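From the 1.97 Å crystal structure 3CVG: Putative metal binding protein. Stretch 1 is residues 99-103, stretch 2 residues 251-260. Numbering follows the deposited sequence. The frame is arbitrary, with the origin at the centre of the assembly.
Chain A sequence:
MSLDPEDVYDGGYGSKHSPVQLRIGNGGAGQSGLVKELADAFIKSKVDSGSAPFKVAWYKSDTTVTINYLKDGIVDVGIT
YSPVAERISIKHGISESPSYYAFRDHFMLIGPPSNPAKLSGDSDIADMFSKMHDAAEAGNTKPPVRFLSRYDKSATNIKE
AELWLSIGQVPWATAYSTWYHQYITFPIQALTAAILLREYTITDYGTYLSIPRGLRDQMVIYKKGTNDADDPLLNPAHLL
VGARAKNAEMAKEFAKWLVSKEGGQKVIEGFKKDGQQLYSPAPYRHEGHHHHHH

Stretch 1, residues 99-103: SYYAF
Stretch 2 251-260: AKEFAKWLVS

A short strand packs against one side of a helix in a small, mainly apolar contact, with a single side-chain hydrogen bond at one end. The two stretches are far apart in sequence but belong to one chain, and together they bury 311 Å².

Residues 100-103 form a strand, extended except at Ala102 (-94/-54). Phi/psi are -122/121 at Tyr100, -69/116 at Tyr101 and -163/173 at Phe103. The second stretch, from Ala251 on, continues a helix that begins earlier in the chain. Its i to i+4 hydrogen bonds include Ala255 N to Ala251 O at 3.0 Å and Leu258 N to Phe254 O at 2.8 Å. The bond from Val259 N to Ala255 O, at 3.5 Å, is weak. Ser260 OG, with chi1 p, donates to Trp257 O at 2.6 Å.

The N-to-C directions of strand and helix differ by 56°, and the axes approach to 8.6 Å. Tyr100 CA and Ala255 CA lie 7.0 Å apart. Ala102 CA and Val259 CA are closer, at 6.2 Å. The two stretches therefore run in roughly the same direction.

Tyr100 contributes most of the strand's contact area. Its CA-to-CB bond points toward the helix, with chi1 m (-58°) and chi2 -82°. The CA-to-CB bond of Ala255 points toward the strand, and its methyl sits over one face of the tyrosine ring. Ala255 CB lies 3.8 Å from the centroid of the Tyr100 ring, 23° off the normal, in a CH-pi contact. The closest atoms of these two residues are Tyr100 CE2 and Ala255 CB, 3.5 Å apart. The small alanine lets the flat ring lie close to the helix.

The long phenol reaches back to Lys252, about one turn earlier. The CA-to-CB bond of Lys252 points away, but its chain (chi1 t, chi2 p, chi3 t, chi4 t) brings the amine nearer. Lys252 NZ donates to Tyr100 OH at 3.2 Å. Lysine suits this exposed residue because its length lets the amine reach the phenol oxygen.

The CA-to-CB bond of Val259 points toward the strand, with chi1 m. Val259 CG1 lies 4.0 Å from Tyr100 CB and 3.5 Å from Tyr101 O, so one methyl meets both side chain and backbone. The Tyr101 side chain, chi1 t, starts sideways and its end leads away.

Ala102 and Leu258 are both buried. Ala102 CB meets Leu258 CD2 at 3.6 Å. The CA-to-CB bond of Ala102 points sideways. That of Leu258 points toward the strand, and with chi1 t and chi2 p its side chain supplies the reach that the short alanine lacks.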

ATOM      1  N   SER A  99      15.878  -8.883  -2.517  1.00 33.46           N
ATOM      2  CA  SER A  99      14.958  -7.764  -2.677  1.00 32.55           C
ATOM      3  C   SER A  99      15.513  -6.696  -1.745  1.00 31.63           C
ATOM      4  O   SER A  99      16.368  -6.997  -0.908  1.00 30.50           O
ATOM      5  CB  SER A  99      13.547  -8.147  -2.232  1.00 31.95           C
ATOM      6  OG  SER A  99      13.489  -8.351  -0.835  1.00 33.84           O
ATOM      7  N   TYR A 100      15.032  -5.465  -1.882  1.00 30.85           N
ATOM      8  CA  TYR A 100      15.501  -4.361  -1.046  1.00 30.99           C
ATOM      9  C   TYR A 100      14.341  -3.728  -0.277  1.00 30.10           C
ATOM     10  O   TYR A 100      13.385  -3.246  -0.885  1.00 29.38           O
ATOM     11  CB  TYR A 100      16.169  -3.297  -1.921  1.00 33.56           C
ATOM     12  CG  TYR A 100      17.335  -3.814  -2.735  1.00 36.71           C
ATOM     13  CD1 TYR A 100      18.606  -3.936  -2.173  1.00 39.16           C
ATOM     14  CD2 TYR A 100      17.161  -4.205  -4.059  1.00 37.91           C
ATOM     15  CE1 TYR A 100      19.676  -4.439  -2.912  1.00 40.49           C
ATOM     16  CE2 TYR A 100      18.222  -4.711  -4.807  1.00 39.41           C
ATOM     17  CZ  TYR A 100      19.475  -4.823  -4.227  1.00 40.68           C
ATOM     18  OH  TYR A 100      20.526  -5.328  -4.955  1.00 42.87           O
ATOM     19  N   TYR A 101      14.423  -3.738   1.051  1.00 27.11           N
ATOM     20  CA  TYR A 101      13.376  -3.146   1.882  1.00 26.85           C
ATOM     21  C   TYR A 101      13.470  -1.640   1.658  1.00 27.44           C
ATOM     22  O   TYR A 101      14.475  -1.027   2.007  1.00 26.95           O
ATOM     23  CB  TYR A 101      13.619  -3.467   3.363  1.00 26.06           C
ATOM     24  CG  TYR A 101      12.359  -3.569   4.209  1.00 26.21           C
ATOM     25  CD1 TYR A 101      11.273  -2.707   4.006  1.00 27.17           C
ATOM     26  CD2 TYR A 101      12.263  -4.511   5.236  1.00 25.04           C
ATOM     27  CE1 TYR A 101      10.120  -2.791   4.805  1.00 24.33           C
ATOM     28  CE2 TYR A 101      11.123  -4.597   6.038  1.00 25.13           C
ATOM     29  CZ  TYR A 101      10.056  -3.735   5.818  1.00 26.32           C
ATOM     30  OH  TYR A 101       8.919  -3.833   6.601  1.00 22.96           O
ATOM     31  N   ALA A 102      12.426  -1.048   1.084  1.00 27.08           N
ATOM     32  CA  ALA A 102      12.413   0.386   0.772  1.00 26.83           C
ATOM     33  C   ALA A 102      11.788   1.291   1.833  1.00 26.18           C
ATOM     34  O   ALA A 102      12.397   2.274   2.261  1.00 26.72           O
ATOM     35  CB  ALA A 102      11.710   0.609  -0.564  1.00 26.15           C
ATOM     36  N   PHE A 103      10.558   0.984   2.230  1.00 25.60           N
ATOM     37  CA  PHE A 103       9.882   1.780   3.239  1.00 25.32           C
ATOM     38  C   PHE A 103       8.700   1.021   3.827  1.00 25.25           C
ATOM     39  O   PHE A 103       8.364  -0.073   3.370  1.00 25.74           O
ATOM     40  CB  PHE A 103       9.440   3.135   2.654  1.00 25.19           C
ATOM     41  CG  PHE A 103       8.457   3.033   1.519  1.00 23.64           C
ATOM     42  CD1 PHE A 103       7.089   2.930   1.767  1.00 24.16           C
ATOM     43  CD2 PHE A 103       8.897   3.054   0.198  1.00 25.21           C
ATOM     44  CE1 PHE A 103       6.180   2.853   0.720  1.00 21.71           C
ATOM     45  CE2 PHE A 103       7.992   2.976  -0.860  1.00 23.84           C
ATOM     46  CZ  PHE A 103       6.631   2.876  -0.595  1.00 23.85           C
ATOM     47  N   ALA A 251      19.906   0.284 -12.376  1.00 45.67           N
ATOM     48  CA  ALA A 251      18.895  -0.325 -11.527  1.00 44.96           C
ATOM     49  C   ALA A 251      19.599  -0.732 -10.238  1.00 44.37           C
ATOM     50  O   ALA A 251      19.031  -0.657  -9.146  1.00 43.81           O
ATOM     51  CB  ALA A 251      18.304  -1.550 -12.209  1.00 45.03           C
ATOM     52  N   LYS A 252      20.848  -1.165 -10.387  1.00 43.49           N
ATOM     53  CA  LYS A 252      21.677  -1.583  -9.266  1.00 43.46           C
ATOM     54  C   LYS A 252      22.053  -0.338  -8.465  1.00 42.58           C
ATOM     55  O   LYS A 252      22.144  -0.375  -7.238  1.00 41.36           O
ATOM     56  CB  LYS A 252      22.944  -2.271  -9.785  1.00 45.22           C
ATOM     57  CG  LYS A 252      23.753  -3.002  -8.724  1.00 47.59           C
ATOM     58  CD  LYS A 252      22.996  -4.216  -8.204  1.00 49.76           C
ATOM     59  CE  LYS A 252      23.844  -5.027  -7.238  1.00 49.18           C
ATOM     60  NZ  LYS A 252      23.091  -6.205  -6.725  1.00 50.35           N
ATOM     61  N   GLU A 253      22.271   0.763  -9.179  1.00 42.22           N
ATOM     62  CA  GLU A 253      22.622   2.035  -8.556  1.00 42.12           C
ATOM     63  C   GLU A 253      21.439   2.557  -7.753  1.00 40.97           C
ATOM     64  O   GLU A 253      21.587   2.959  -6.598  1.00 40.54           O
ATOM     65  CB  GLU A 253      22.993   3.067  -9.622  1.00 42.84           C
ATOM     66  CG  GLU A 253      24.327   2.824 -10.290  1.00 46.19           C
ATOM     67  CD  GLU A 253      25.493   3.092  -9.362  1.00 47.56           C
ATOM     68  OE1 GLU A 253      25.648   4.252  -8.915  1.00 48.48           O
ATOM     69  OE2 GLU A 253      26.253   2.144  -9.079  1.00 49.03           O
ATOM     70  N   PHE A 254      20.264   2.559  -8.376  1.00 39.19           N
ATOM     71  CA  PHE A 254      19.066   3.033  -7.704  1.00 39.66           C
ATOM     72  C   PHE A 254      18.798   2.188  -6.465  1.00 38.22           C
ATOM     73  O   PHE A 254      18.533   2.721  -5.388  1.00 38.23           O
ATOM     74  CB  PHE A 254      17.853   2.969  -8.636  1.00 40.04           C
ATOM     75  CG  PHE A 254      16.594   3.501  -8.013  1.00 41.28           C
ATOM     76  CD1 PHE A 254      16.519   4.828  -7.601  1.00 39.78           C
ATOM     77  CD2 PHE A 254      15.495   2.675  -7.809  1.00 41.35           C
ATOM     78  CE1 PHE A 254      15.371   5.326  -6.991  1.00 39.83           C
ATOM     79  CE2 PHE A 254      14.339   3.165  -7.199  1.00 40.73           C
ATOM     80  CZ  PHE A 254      14.280   4.496  -6.790  1.00 38.95           C
ATOM     81  N   ALA A 255      18.869   0.870  -6.622  1.00 37.56           N
ATOM     82  CA  ALA A 255      18.627  -0.032  -5.500  1.00 37.22           C
ATOM     83  C   ALA A 255      19.510   0.341  -4.307  1.00 36.74           C
ATOM     84  O   ALA A 255      19.010   0.556  -3.198  1.00 34.38           O
ATOM     85  CB  ALA A 255      18.884  -1.476  -5.923  1.00 37.86           C
ATOM     86  N   LYS A 256      20.818   0.420  -4.543  1.00 37.11           N
ATOM     87  CA  LYS A 256      21.784   0.771  -3.499  1.00 37.96           C
ATOM     88  C   LYS A 256      21.489   2.130  -2.871  1.00 36.71           C
ATOM     89  O   LYS A 256      21.515   2.286  -1.648  1.00 36.70           O
ATOM     90  CB  LYS A 256      23.202   0.793  -4.084  1.00 40.80           C
ATOM     91  CG  LYS A 256      23.999  -0.487  -3.890  1.00 43.38           C
ATOM     92  CD  LYS A 256      24.347  -0.684  -2.421  1.00 46.92           C
ATOM     93  CE  LYS A 256      25.398  -1.772  -2.227  1.00 46.97           C
ATOM     94  NZ  LYS A 256      25.853  -1.819  -0.806  1.00 47.89           N
ATOM     95  N   TRP A 257      21.226   3.114  -3.721  1.00 35.32           N
ATOM     96  CA  TRP A 257      20.928   4.468  -3.261  1.00 35.00           C
ATOM     97  C   TRP A 257      19.665   4.508  -2.392  1.00 34.50           C
ATOM     98  O   TRP A 257      19.642   5.125  -1.322  1.00 31.90           O
ATOM     99  CB  TRP A 257      20.738   5.391  -4.464  1.00 36.01           C
ATOM    100  CG  TRP A 257      20.332   6.773  -4.085  1.00 36.84           C
ATOM    101  CD1 TRP A 257      21.152   7.798  -3.718  1.00 36.56           C
ATOM    102  CD2 TRP A 257      18.993   7.270  -3.986  1.00 38.54           C
ATOM    103  NE1 TRP A 257      20.405   8.910  -3.395  1.00 38.90           N
ATOM    104  CE2 TRP A 257      19.076   8.612  -3.550  1.00 37.78           C
ATOM    105  CE3 TRP A 257      17.727   6.710  -4.221  1.00 37.25           C
ATOM    106  CZ2 TRP A 257      17.942   9.405  -3.341  1.00 38.26           C
ATOM    107  CZ3 TRP A 257      16.601   7.498  -4.012  1.00 38.43           C
ATOM    108  CH2 TRP A 257      16.718   8.834  -3.575  1.00 38.17           C
ATOM    109  N   LEU A 258      18.618   3.840  -2.861  1.00 33.68           N
ATOM    110  CA  LEU A 258      17.344   3.798  -2.148  1.00 32.95           C
ATOM    111  C   LEU A 258      17.436   3.389  -0.677  1.00 32.55           C
ATOM    112  O   LEU A 258      16.766   3.973   0.169  1.00 32.91           O
ATOM    113  CB  LEU A 258      16.387   2.852  -2.869  1.00 31.64           C
ATOM    114  CG  LEU A 258      15.006   2.676  -2.232  1.00 33.47           C
ATOM    115  CD1 LEU A 258      14.244   4.000  -2.272  1.00 33.10           C
ATOM    116  CD2 LEU A 258      14.245   1.606  -2.983  1.00 32.48           C
ATOM    117  N   VAL A 259      18.261   2.392  -0.369  1.00 32.64           N
ATOM    118  CA  VAL A 259      18.371   1.923   1.012  1.00 32.47           C
ATOM    119  C   VAL A 259      19.416   2.628   1.868  1.00 33.38           C
ATOM    120  O   VAL A 259      19.460   2.430   3.082  1.00 32.69           O
ATOM    121  CB  VAL A 259      18.633   0.400   1.068  1.00 33.62           C
ATOM    122  CG1 VAL A 259      17.465  -0.347   0.424  1.00 35.29           C
ATOM    123  CG2 VAL A 259      19.932   0.059   0.363  1.00 33.78           C
ATOM    124  N   SER A 260      20.252   3.449   1.246  1.00 34.46           N
ATOM    125  CA  SER A 260      21.278   4.168   1.993  1.00 35.59           C
ATOM    126  C   SER A 260      20.621   5.238   2.857  1.00 37.85           C
ATOM    127  O   SER A 260      19.659   5.883   2.430  1.00 37.07           O
ATOM    128  CB  SER A 260      22.289   4.814   1.036  1.00 34.82           C
ATOM    129  OG  SER A 260      21.671   5.750   0.166  1.00 35.94           O
TER